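Local coordinates for protein fungal protease inhibitor-1 (Antheraea mylitta, PDB 3BT4) that inhibits trypsin, chymotrypsin and proteases from the fungi Aspergillus oryzae and Rhizopus oryzae, at residues 22-30 / 40-48. Sequence-based numbering, arbitrary orientation.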
loop_
_atom_site.group_PDB
_atom_site.type_symbol
_atom_site.label_atom_id
_atom_site.label_comp_id
_atom_site.label_asym_id
_atom_site.label_seq_id
_atom_site.Cartn_x
_atom_site.Cartn_y
_atom_site.Cartn_z
ATOM N N SER A 22 12.263 12.213 1.169
ATOM C CA SER A 22 12.594 11.580 2.456
ATOM C C SER A 22 12.784 10.059 2.425
ATOM O O SER A 22 13.330 9.498 3.369
ATOM C CB SER A 22 11.558 11.935 3.526
ATOM O OG SER A 22 10.314 11.254 3.343
ATOM N N CYS A 23 12.321 9.400 1.359
ATOM C CA CYS A 23 12.488 7.951 1.194
ATOM C C CYS A 23 13.921 7.597 0.850
ATOM O O CYS A 23 14.533 8.244 -0.002
ATOM C CB CYS A 23 11.576 7.420 0.092
ATOM S SG CYS A 23 9.822 7.693 0.434
ATOM N N ARG A 24 14.438 6.561 1.506
ATOM C CA ARG A 24 15.834 6.146 1.334
ATOM C C ARG A 24 15.868 4.739 0.788
ATOM O O ARG A 24 15.391 3.811 1.424
ATOM C CB ARG A 24 16.595 6.209 2.654
ATOM C CG ARG A 24 16.730 7.587 3.263
ATOM C CD ARG A 24 17.602 8.462 2.394
ATOM N NE ARG A 24 17.647 9.839 2.883
ATOM C CZ ARG A 24 16.924 10.840 2.396
ATOM N NH1 ARG A 24 16.086 10.635 1.395
ATOM N NH2 ARG A 24 17.054 12.055 2.903
ATOM N N SER A 25 16.409 4.606 -0.415
ATOM C CA SER A 25 16.513 3.311 -1.091
ATOM C C SER A 25 17.216 2.304 -0.171
ATOM O O SER A 25 18.143 2.686 0.561
ATOM C CB SER A 25 17.210 3.441 -2.449
ATOM O OG SER A 25 18.533 3.878 -2.304
ATOM N N PRO A 26 16.793 1.020 -0.206
ATOM C CA PRO A 26 15.921 0.369 -1.194
ATOM C C PRO A 26 14.418 0.690 -1.120
ATOM O O PRO A 26 13.687 0.321 -2.034
ATOM C CB PRO A 26 16.171 -1.118 -0.937
ATOM C CG PRO A 26 16.431 -1.184 0.540
ATOM C CD PRO A 26 17.205 0.079 0.852
ATOM N N ALA A 27 13.972 1.350 -0.051
ATOM C CA ALA A 27 12.591 1.854 0.051
ATOM C C ALA A 27 12.312 2.915 -1.008
ATOM O O ALA A 27 13.202 3.703 -1.359
ATOM C CB ALA A 27 12.309 2.405 1.444
ATOM N N THR A 28 11.085 2.913 -1.541
ATOM C CA THR A 28 10.715 3.790 -2.666
ATOM C C THR A 28 9.408 4.543 -2.393
ATOM O O THR A 28 8.516 4.047 -1.697
ATOM C CB THR A 28 10.625 3.048 -4.027
ATOM O OG1 THR A 28 9.567 2.086 -3.987
ATOM C CG2 THR A 28 11.934 2.345 -4.370
ATOM N N TYR A 29 9.318 5.749 -2.945
ATOM C CA TYR A 29 8.173 6.618 -2.732
ATOM C C TYR A 29 6.973 6.160 -3.527
ATOM O O TYR A 29 7.097 5.813 -4.702
ATOM C CB TYR A 29 8.515 8.026 -3.173
ATOM C CG TYR A 29 7.387 9.014 -3.036
ATOM C CD1 TYR A 29 6.993 9.480 -1.787
ATOM C CD2 TYR A 29 6.715 9.483 -4.161
ATOM C CE1 TYR A 29 5.980 10.418 -1.665
ATOM C CE2 TYR A 29 5.683 10.415 -4.046
ATOM C CZ TYR A 29 5.324 10.875 -2.799
ATOM O OH TYR A 29 4.308 11.797 -2.683
ATOM N N ARG A 30 5.816 6.172 -2.872
ATOM C CA ARG A 30 4.538 6.003 -3.541
ATOM C C ARG A 30 3.645 7.133 -3.077
ATOM O O ARG A 30 3.488 7.334 -1.886
ATOM C CB ARG A 30 3.882 4.669 -3.174
ATOM C CG ARG A 30 4.698 3.444 -3.542
ATOM C CD ARG A 30 3.811 2.363 -4.067
ATOM N NE ARG A 30 4.552 1.279 -4.712
ATOM C CZ ARG A 30 4.051 0.059 -4.906
ATOM N NH1 ARG A 30 2.817 -0.227 -4.502
ATOM N NH2 ARG A 30 4.783 -0.877 -5.498
ATOM N N CYS A 40 -2.385 8.825 1.973
ATOM C CA CYS A 40 -1.034 9.243 2.366
ATOM C C CYS A 40 0.098 8.562 1.586
ATOM O O CYS A 40 0.064 7.351 1.343
ATOM C CB CYS A 40 -0.814 9.060 3.868
ATOM S SG CYS A 40 -1.765 10.206 4.924
ATOM N N PRO A 41 1.120 9.347 1.212
ATOM C CA PRO A 41 2.336 8.804 0.595
ATOM C C PRO A 41 3.083 7.886 1.563
ATOM O O PRO A 41 2.909 7.996 2.762
ATOM C CB PRO A 41 3.165 10.067 0.306
ATOM C CG PRO A 41 2.609 11.105 1.284
ATOM C CD PRO A 41 1.177 10.812 1.356
ATOM N N ALA A 42 3.903 6.981 1.040
ATOM C CA ALA A 42 4.695 6.081 1.884
ATOM C C ALA A 42 6.025 5.740 1.239
ATOM O O ALA A 42 6.156 5.762 0.017
ATOM C CB ALA A 42 3.926 4.817 2.150
ATOM N N CYS A 43 7.013 5.423 2.068
ATOM C CA CYS A 43 8.240 4.803 1.590
ATOM C C CYS A 43 8.026 3.302 1.761
ATOM O O CYS A 43 7.930 2.802 2.882
ATOM C CB CYS A 43 9.449 5.313 2.375
ATOM S SG CYS A 43 9.541 7.169 2.400
ATOM N N VAL A 44 7.881 2.596 0.642
ATOM C CA VAL A 44 7.500 1.181 0.699
ATOM C C VAL A 44 8.648 0.194 0.432
ATOM O O VAL A 44 9.607 0.490 -0.283
ATOM C CB VAL A 44 6.264 0.879 -0.195
ATOM C CG1 VAL A 44 5.158 1.896 0.089
ATOM C CG2 VAL A 44 6.616 0.908 -1.651
ATOM N N THR A 45 8.526 -0.975 1.050
ATOM C CA THR A 45 9.406 -2.104 0.817
ATOM C C THR A 45 8.665 -3.155 -0.017
ATOM O O THR A 45 7.494 -3.419 0.209
ATOM C CB THR A 45 9.871 -2.669 2.178
ATOM O OG1 THR A 45 10.721 -1.695 2.799
ATOM C CG2 THR A 45 10.630 -4.015 2.040
ATOM N N LEU A 46 9.340 -3.751 -0.999
ATOM C CA LEU A 46 8.688 -4.806 -1.787
ATOM C C LEU A 46 9.153 -6.205 -1.422
ATOM O O LEU A 46 10.341 -6.437 -1.130
ATOM C CB LEU A 46 8.801 -4.559 -3.301
ATOM C CG LEU A 46 8.271 -3.220 -3.844
ATOM C CD1 LEU A 46 8.487 -3.113 -5.343
ATOM C CD2 LEU A 46 6.800 -2.991 -3.481
ATOM N N LEU A 47 8.193 -7.131 -1.442
ATOM C CA LEU A 47 8.421 -8.515 -1.044
ATOM C C LEU A 47 8.315 -9.472 -2.219
ATOM O O LEU A 47 7.566 -9.243 -3.170
ATOM C CB LEU A 47 7.441 -8.917 0.057
ATOM C CG LEU A 47 7.247 -7.947 1.231
ATOM C CD1 LEU A 47 5.967 -8.269 1.925
ATOM C CD2 LEU A 47 8.391 -7.967 2.213
ATOM N N ARG A 48 9.091 -10.544 -2.135
ATOM C CA ARG A 48 9.159 -11.557 -3.167
ATOM C C ARG A 48 8.070 -12.618 -3.006
ATOM O O ARG A 48 7.469 -12.759 -1.943
ATOM C CB ARG A 48 10.528 -12.245 -3.120
ATOM C CG ARG A 48 11.741 -11.336 -3.225
ATOM C CD ARG A 48 11.920 -10.866 -4.628
ATOM N NE ARG A 48 13.293 -10.445 -4.901
ATOM C CZ ARG A 48 14.251 -11.266 -5.329
ATOM N NH1 ARG A 48 13.996 -12.561 -5.510
ATOM N NH2 ARG A 48 15.461 -10.786 -5.583
#
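Arg30 and Val44 pack on one face of a short antiparallel pairing between strand 28-30 and strand 40-47, whose directions differ by 135°. Four backbone hydrogen bonds establish the pairing: Thr28 and Val44 exchange two, as do Arg30 and Ala42, the shortest running from Val44 N to Thr28 O at 2.8 Å. Between these hydrogen-bonded pairs, Tyr29 and Cys43 form the non-hydrogen-bonded pair, their CA atoms 4.7 Å apart.

The tight part lies where Arg30 crosses Val44 at about a right angle. Arg30 CG sits anti to its own carbonyl carbon (chi1 -60°) and meets Val44 CG2 at 3.7 Å; farther along the bent chain, the same methyl lies over one face of the guanidinium. Beyond it, Arg30 NH2 passes Leu46 CD2 at 3.6 Å and forms a salt bridge with Glu70 outside the pairing. A leucine in place of Arg30 would probably leave Glu70 without this cationic partner and take away the flat group that meets the Val44 methyl and Leu46 CD2.

The other face is knit covalently: Cys23 SG and Cys43 SG are bonded at 2.1 Å with chi3 -79°, fastening the loop ahead of strand 28-30 to the middle of strand 40-47. On this face too, Tyr29 CE1 reaches Pro41 CB at 3.5 Å, the two side chains lying alongside each other.

Ala27 marks the transition to the loose side, its CA making a CH...O contact with Val44 O at 3.3 Å. Before it, the Pro26 ring stays at least 6.2 Å from segment 40-48, and exposed Arg24 and Ser25 do not touch it. The result is a disulfide-crosslinked antiparallel pair at the edge of a three-stranded mixed sheet, strand 40-47 lying between strands 28-30 and 66-68; with few buried residues, this is consistent with a small cysteine-rich inhibitor held largely by its disulfides.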